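Local coordinates for protein TcpB (Brucella melitensis, PDB 4LQC) that carries a TIR domain, a parallel-sheet alpha/beta module of a family widely used for protein-protein association in signalling, at residues B[16-21]-B[40-45]; B[102-107]-B[114-119]. The protein carries 2 engineered substitutions. One frame throughout, in Å; residues are numbered along the deposited sequence.

Contact 1: residues B[16-21]-B[40-45]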
loop_
_atom_site.group_PDB
_atom_site.type_symbol
_atom_site.label_atom_id
_atom_site.label_comp_id
_atom_site.label_asym_id
_atom_site.label_seq_id
_atom_site.Cartn_x
_atom_site.Cartn_y
_atom_site.Cartn_z
ATOM N N GLU B 16 9.642 -0.668 13.236
ATOM C CA GLU B 16 10.215 -0.954 11.927
ATOM C C GLU B 16 9.978 0.191 10.960
ATOM O O GLU B 16 10.718 0.352 9.990
ATOM C CB GLU B 16 9.639 -2.250 11.355
ATOM C CG GLU B 16 10.128 -3.518 12.045
ATOM C CD GLU B 16 9.251 -3.931 13.211
ATOM O OE1 GLU B 16 8.257 -3.221 13.508
ATOM O OE2 GLU B 16 9.542 -4.975 13.843
ATOM N N ASP B 17 8.936 0.978 11.232
ATOM C CA ASP B 17 8.571 2.124 10.402
ATOM C C ASP B 17 9.217 3.417 10.894
ATOM O O ASP B 17 9.142 4.445 10.218
ATOM C CB ASP B 17 7.055 2.328 10.434
ATOM C CG ASP B 17 6.298 1.246 9.705
ATOM O OD1 ASP B 17 6.630 0.962 8.528
ATOM O OD2 ASP B 17 5.356 0.684 10.311
ATOM N N LYS B 18 9.831 3.362 12.073
ATOM C CA LYS B 18 10.220 4.566 12.810
ATOM C C LYS B 18 11.186 5.464 12.072
ATOM O O LYS B 18 11.040 6.693 12.091
ATOM C CB LYS B 18 10.818 4.206 14.166
ATOM C CG LYS B 18 11.119 5.402 15.050
ATOM C CD LYS B 18 11.529 4.954 16.429
ATOM C CE LYS B 18 11.696 6.154 17.350
ATOM N NZ LYS B 18 10.899 6.037 18.614
ATOM N N GLU B 19 12.182 4.875 11.421
ATOM C CA GLU B 19 13.203 5.715 10.800
ATOM C C GLU B 19 12.994 5.856 9.295
ATOM O O GLU B 19 13.798 6.479 8.602
ATOM C CB GLU B 19 14.620 5.255 11.180
ATOM C CG GLU B 19 15.089 5.876 12.500
ATOM C CD GLU B 19 16.038 4.994 13.295
ATOM O OE1 GLU B 19 16.529 3.979 12.755
ATOM O OE2 GLU B 19 16.286 5.317 14.478
ATOM N N ALA B 20 11.883 5.309 8.808
ATOM C CA ALA B 20 11.523 5.475 7.404
ATOM C C ALA B 20 10.375 6.481 7.260
ATOM O O ALA B 20 10.564 7.674 7.509
ATOM C CB ALA B 20 11.170 4.144 6.775
ATOM N N PHE B 21 9.192 6.003 6.874
ATOM C CA PHE B 21 8.039 6.884 6.657
ATOM C C PHE B 21 7.701 7.783 7.846
ATOM O O PHE B 21 7.396 8.961 7.651
ATOM C CB PHE B 21 6.780 6.106 6.223
ATOM C CG PHE B 21 5.534 6.971 6.144
ATOM C CD1 PHE B 21 5.400 7.925 5.144
ATOM C CD2 PHE B 21 4.519 6.849 7.088
ATOM C CE1 PHE B 21 4.268 8.736 5.075
ATOM C CE2 PHE B 21 3.384 7.658 7.022
ATOM C CZ PHE B 21 3.266 8.605 6.011
ATOM N N ALA B 40 8.019 8.672 22.000
ATOM C CA ALA B 40 7.407 7.868 23.064
ATOM C C ALA B 40 6.240 7.035 22.571
ATOM O O ALA B 40 5.577 6.347 23.348
ATOM C CB ALA B 40 6.961 8.760 24.243
ATOM N N TYR B 41 5.983 7.099 21.273
ATOM C CA TYR B 41 4.837 6.406 20.719
ATOM C C TYR B 41 5.230 5.295 19.768
ATOM O O TYR B 41 4.458 4.909 18.900
ATOM C CB TYR B 41 3.869 7.411 20.088
ATOM C CG TYR B 41 3.258 8.265 21.170
ATOM C CD1 TYR B 41 2.193 7.789 21.926
ATOM C CD2 TYR B 41 3.785 9.506 21.490
ATOM C CE1 TYR B 41 1.653 8.538 22.942
ATOM C CE2 TYR B 41 3.239 10.272 22.510
ATOM C CZ TYR B 41 2.179 9.776 23.231
ATOM O OH TYR B 41 1.631 10.509 24.253
ATOM N N THR B 42 6.430 4.768 19.952
ATOM C CA THR B 42 6.812 3.560 19.247
ATOM C C THR B 42 6.114 2.379 19.898
ATOM O O THR B 42 6.139 2.215 21.121
ATOM C CB THR B 42 8.327 3.329 19.284
ATOM O OG1 THR B 42 8.992 4.423 18.647
ATOM C CG2 THR B 42 8.672 2.056 18.560
ATOM N N LEU B 43 5.477 1.556 19.080
ATOM C CA LEU B 43 4.736 0.418 19.602
ATOM C C LEU B 43 5.575 -0.831 19.439
ATOM O O LEU B 43 6.111 -1.097 18.354
ATOM C CB LEU B 43 3.417 0.270 18.849
ATOM C CG LEU B 43 2.519 1.490 19.047
ATOM C CD1 LEU B 43 1.556 1.644 17.875
ATOM C CD2 LEU B 43 1.779 1.382 20.369
ATOM N N LYS B 44 5.702 -1.584 20.524
ATOM C CA LYS B 44 6.482 -2.808 20.514
ATOM C C LYS B 44 5.579 -3.943 20.931
ATOM O O LYS B 44 4.542 -3.709 21.554
ATOM C CB LYS B 44 7.652 -2.698 21.492
ATOM C CG LYS B 44 8.660 -1.617 21.138
ATOM C CD LYS B 44 9.667 -1.445 22.251
ATOM C CE LYS B 44 10.882 -0.653 21.782
ATOM N NZ LYS B 44 10.556 0.773 21.503
ATOM N N VAL B 45 5.959 -5.169 20.582
ATOM C CA VAL B 45 5.263 -6.347 21.087
ATOM C C VAL B 45 5.153 -6.284 22.611
ATOM O O VAL B 45 6.155 -6.061 23.297
ATOM C CB VAL B 45 5.994 -7.637 20.687
ATOM C CG1 VAL B 45 5.482 -8.810 21.501
ATOM C CG2 VAL B 45 5.824 -7.896 19.196
#
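Lys18 reaches across from the early part of helix 18-31 to Thr42 at the C-terminal end of strand 36-43, and these two residues make up nearly all of the contact. Their CA atoms are the nearest pair of the two backbones, at 7.4 Å, a gap that suits a long side chain on one side and a short one on the other. Lysine fills it by stretching out: CG lies anti to the backbone N (chi1 -174°), the next two torsions are also extended, and a bend at the last one (127°) turns the ammonium toward Thr42. Threonine, short and branched, holds OG1 beside its own backbone N (chi1 -61°), where NZ donates to it. The modelled NZ to OG1 separation of 2.5 Å is very short, and its exact value is doubtful. The end of the lysine chain passes the hydroxyl, with Lys18 CD 3.4 Å from Thr42 OG1, and the two side chains cross at about a right angle. Tyr38 adds a cation-pi contact to Lys18, while Asp39 offers NZ a long, weak ion pair. This hydrogen bond joins helix and second strand of the beta-alpha-beta unit 7-14, 18-31, 36-43, near the loop called BB in TIR domains. A neutral hydroxyl can solvate the ammonium but brings no counter-charge; the Tyr38 ring and distant Asp39 carboxylate probably supply part of the balance.

Contact 2: residues B[102-107]-B[114-119]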
loop_
_atom_site.group_PDB
_atom_site.type_symbol
_atom_site.label_atom_id
_atom_site.label_comp_id
_atom_site.label_asym_id
_atom_site.label_seq_id
_atom_site.Cartn_x
_atom_site.Cartn_y
_atom_site.Cartn_z
ATOM N N VAL B 102 0.220 -1.455 2.843
ATOM C CA VAL B 102 -0.685 -2.584 3.076
ATOM C C VAL B 102 -1.708 -2.687 1.960
ATOM O O VAL B 102 -1.968 -1.720 1.243
ATOM C CB VAL B 102 -1.477 -2.458 4.392
ATOM C CG1 VAL B 102 -0.596 -2.784 5.577
ATOM C CG2 VAL B 102 -2.068 -1.071 4.515
ATOM N N SER B 103 -2.299 -3.862 1.819
ATOM C CA SER B 103 -3.426 -4.021 0.921
ATOM C C SER B 103 -4.739 -3.957 1.720
ATOM O O SER B 103 -4.748 -4.091 2.959
ATOM C CB SER B 103 -3.327 -5.358 0.213
ATOM O OG SER B 103 -3.417 -6.398 1.164
ATOM N N TYR B 104 -5.844 -3.747 1.012
ATOM C CA TYR B 104 -7.144 -3.796 1.648
ATOM C C TYR B 104 -7.373 -5.144 2.334
ATOM O O TYR B 104 -7.837 -5.200 3.480
ATOM C CB TYR B 104 -8.246 -3.505 0.631
ATOM C CG TYR B 104 -9.633 -3.748 1.169
ATOM C CD1 TYR B 104 -10.195 -5.030 1.166
ATOM C CD2 TYR B 104 -10.383 -2.704 1.682
ATOM C CE1 TYR B 104 -11.452 -5.255 1.676
ATOM C CE2 TYR B 104 -11.646 -2.923 2.192
ATOM C CZ TYR B 104 -12.177 -4.196 2.181
ATOM O OH TYR B 104 -13.438 -4.407 2.683
ATOM N N ASP B 105 -7.066 -6.235 1.636
ATOM C CA ASP B 105 -7.320 -7.571 2.184
ATOM C C ASP B 105 -6.513 -7.782 3.446
ATOM O O ASP B 105 -6.952 -8.426 4.395
ATOM C CB ASP B 105 -6.960 -8.653 1.166
ATOM C CG ASP B 105 -7.955 -8.740 0.037
ATOM O OD1 ASP B 105 -9.151 -8.967 0.287
ATOM O OD2 ASP B 105 -7.547 -8.561 -1.110
ATOM N N GLU B 106 -5.316 -7.226 3.455
ATOM C CA GLU B 106 -4.414 -7.426 4.569
ATOM C C GLU B 106 -4.974 -6.725 5.807
ATOM O O GLU B 106 -4.836 -7.228 6.930
ATOM C CB GLU B 106 -3.050 -6.877 4.197
ATOM C CG GLU B 106 -2.001 -7.029 5.229
ATOM C CD GLU B 106 -0.672 -6.495 4.745
ATOM O OE1 GLU B 106 -0.626 -5.929 3.629
ATOM O OE2 GLU B 106 0.329 -6.646 5.481
ATOM N N VAL B 107 -5.623 -5.580 5.604
ATOM C CA VAL B 107 -6.175 -4.825 6.722
ATOM C C VAL B 107 -7.483 -5.459 7.203
ATOM O O VAL B 107 -7.760 -5.509 8.414
ATOM C CB VAL B 107 -6.400 -3.341 6.347
ATOM C CG1 VAL B 107 -7.102 -2.599 7.483
ATOM C CG2 VAL B 107 -5.057 -2.659 5.994
ATOM N N LEU B 114 -11.734 -1.252 10.368
ATOM C CA LEU B 114 -10.611 -0.412 9.980
ATOM C C LEU B 114 -10.445 -0.395 8.451
ATOM O O LEU B 114 -10.061 0.616 7.869
ATOM C CB LEU B 114 -9.350 -0.951 10.641
ATOM C CG LEU B 114 -8.234 0.010 11.005
ATOM C CD1 LEU B 114 -8.785 1.301 11.589
ATOM C CD2 LEU B 114 -7.352 -0.687 12.011
ATOM N N ALA B 115 -10.746 -1.519 7.806
ATOM C CA ALA B 115 -10.533 -1.663 6.365
ATOM C C ALA B 115 -11.553 -0.869 5.546
ATOM O O ALA B 115 -11.327 -0.558 4.357
ATOM C CB ALA B 115 -10.560 -3.136 5.963
ATOM N N ASP B 116 -12.675 -0.547 6.184
ATOM C CA ASP B 116 -13.729 0.201 5.521
ATOM C C ASP B 116 -13.742 1.665 5.932
ATOM O O ASP B 116 -14.348 2.497 5.251
ATOM C CB ASP B 116 -15.087 -0.450 5.788
ATOM C CG ASP B 116 -15.205 -1.812 5.139
ATOM O OD1 ASP B 116 -14.539 -2.021 4.097
ATOM O OD2 ASP B 116 -15.950 -2.670 5.668
ATOM N N LYS B 117 -13.069 1.971 7.038
ATOM C CA LYS B 117 -12.900 3.344 7.483
ATOM C C LYS B 117 -11.941 4.101 6.568
ATOM O O LYS B 117 -10.759 3.758 6.448
ATOM C CB LYS B 117 -12.392 3.383 8.918
ATOM C CG LYS B 117 -12.299 4.782 9.497
ATOM C CD LYS B 117 -11.453 4.792 10.763
ATOM C CE LYS B 117 -11.207 6.201 11.251
ATOM N NZ LYS B 117 -10.561 6.191 12.613
ATOM N N VAL B 118 -12.463 5.131 5.914
ATOM C CA VAL B 118 -11.682 5.924 4.978
ATOM C C VAL B 118 -10.535 6.603 5.703
ATOM O O VAL B 118 -10.719 7.167 6.783
ATOM C CB VAL B 118 -12.542 6.990 4.297
ATOM C CG1 VAL B 118 -11.717 7.744 3.266
ATOM C CG2 VAL B 118 -13.741 6.345 3.640
ATOM N N ALA B 119 -9.349 6.537 5.104
ATOM C CA ALA B 119 -8.160 7.080 5.722
ATOM C C ALA B 119 -7.135 7.528 4.689
ATOM O O ALA B 119 -7.280 7.283 3.497
ATOM C CB ALA B 119 -7.551 6.060 6.659
#
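Val107 sets its CG1 methyl against Ala115, 3.8 Å from the CB of that alanine, and the same methyl reaches the CB of Leu114 at 4.2 Å. Alanine suits the place because its small side chain lets the two short helices, 104-108 and 112-116, draw close: the CA atoms of Val107 and Ala115 are 5.4 Å apart. Further out, Ala115 CB also meets the ring of Tyr104 at CE2, 3.9 Å away, and the same CE2 comes 3.2 Å from Ala115 O, which lies oblique to the ring. Tyr104 swings its ring out beside its own carbonyl carbon (chi1 171°) and passes Ala115 to reach the polar margin. There its OH donates to Asp116 OD1 at 3.0 Å, meeting the syn side of the carboxylate 16° out of its plane. OD1 lies at the ring edge, and ring and carboxylate planes are 31° apart. Ser103 and Glu106 form a capping box that starts the tyrosine-bearing helix, and Glu106 OE1 also forms a salt bridge with Lys101 of the second subunit. Tyrosine thus combines an apolar ring for the alanine with a neutral donor, which probably steadies the exposed carboxylate while leaving most of its charge.

Along the chain the two contacts follow one another, 16-21 with 40-45 first and 102-107 with 114-119 later, and they remain separate: their centres are 20 Å apart and their nearest atoms about 8 Å. Contact 1 belongs to one of the two edge strands, 36-43, and its preceding helix, whereas contact 2 pairs two short helices that follow strand 95-100 and precede strand 120-121 in the chain. Helix 69-72 is a neighbour of both, with Leu43 touching its Phe71 and Val107 touching its Phe72. Their surroundings differ: no other chain of the assembly touches the segments of contact 1, while those of contact 2 also meet the second subunit, notably through Tyr104 and Asp105.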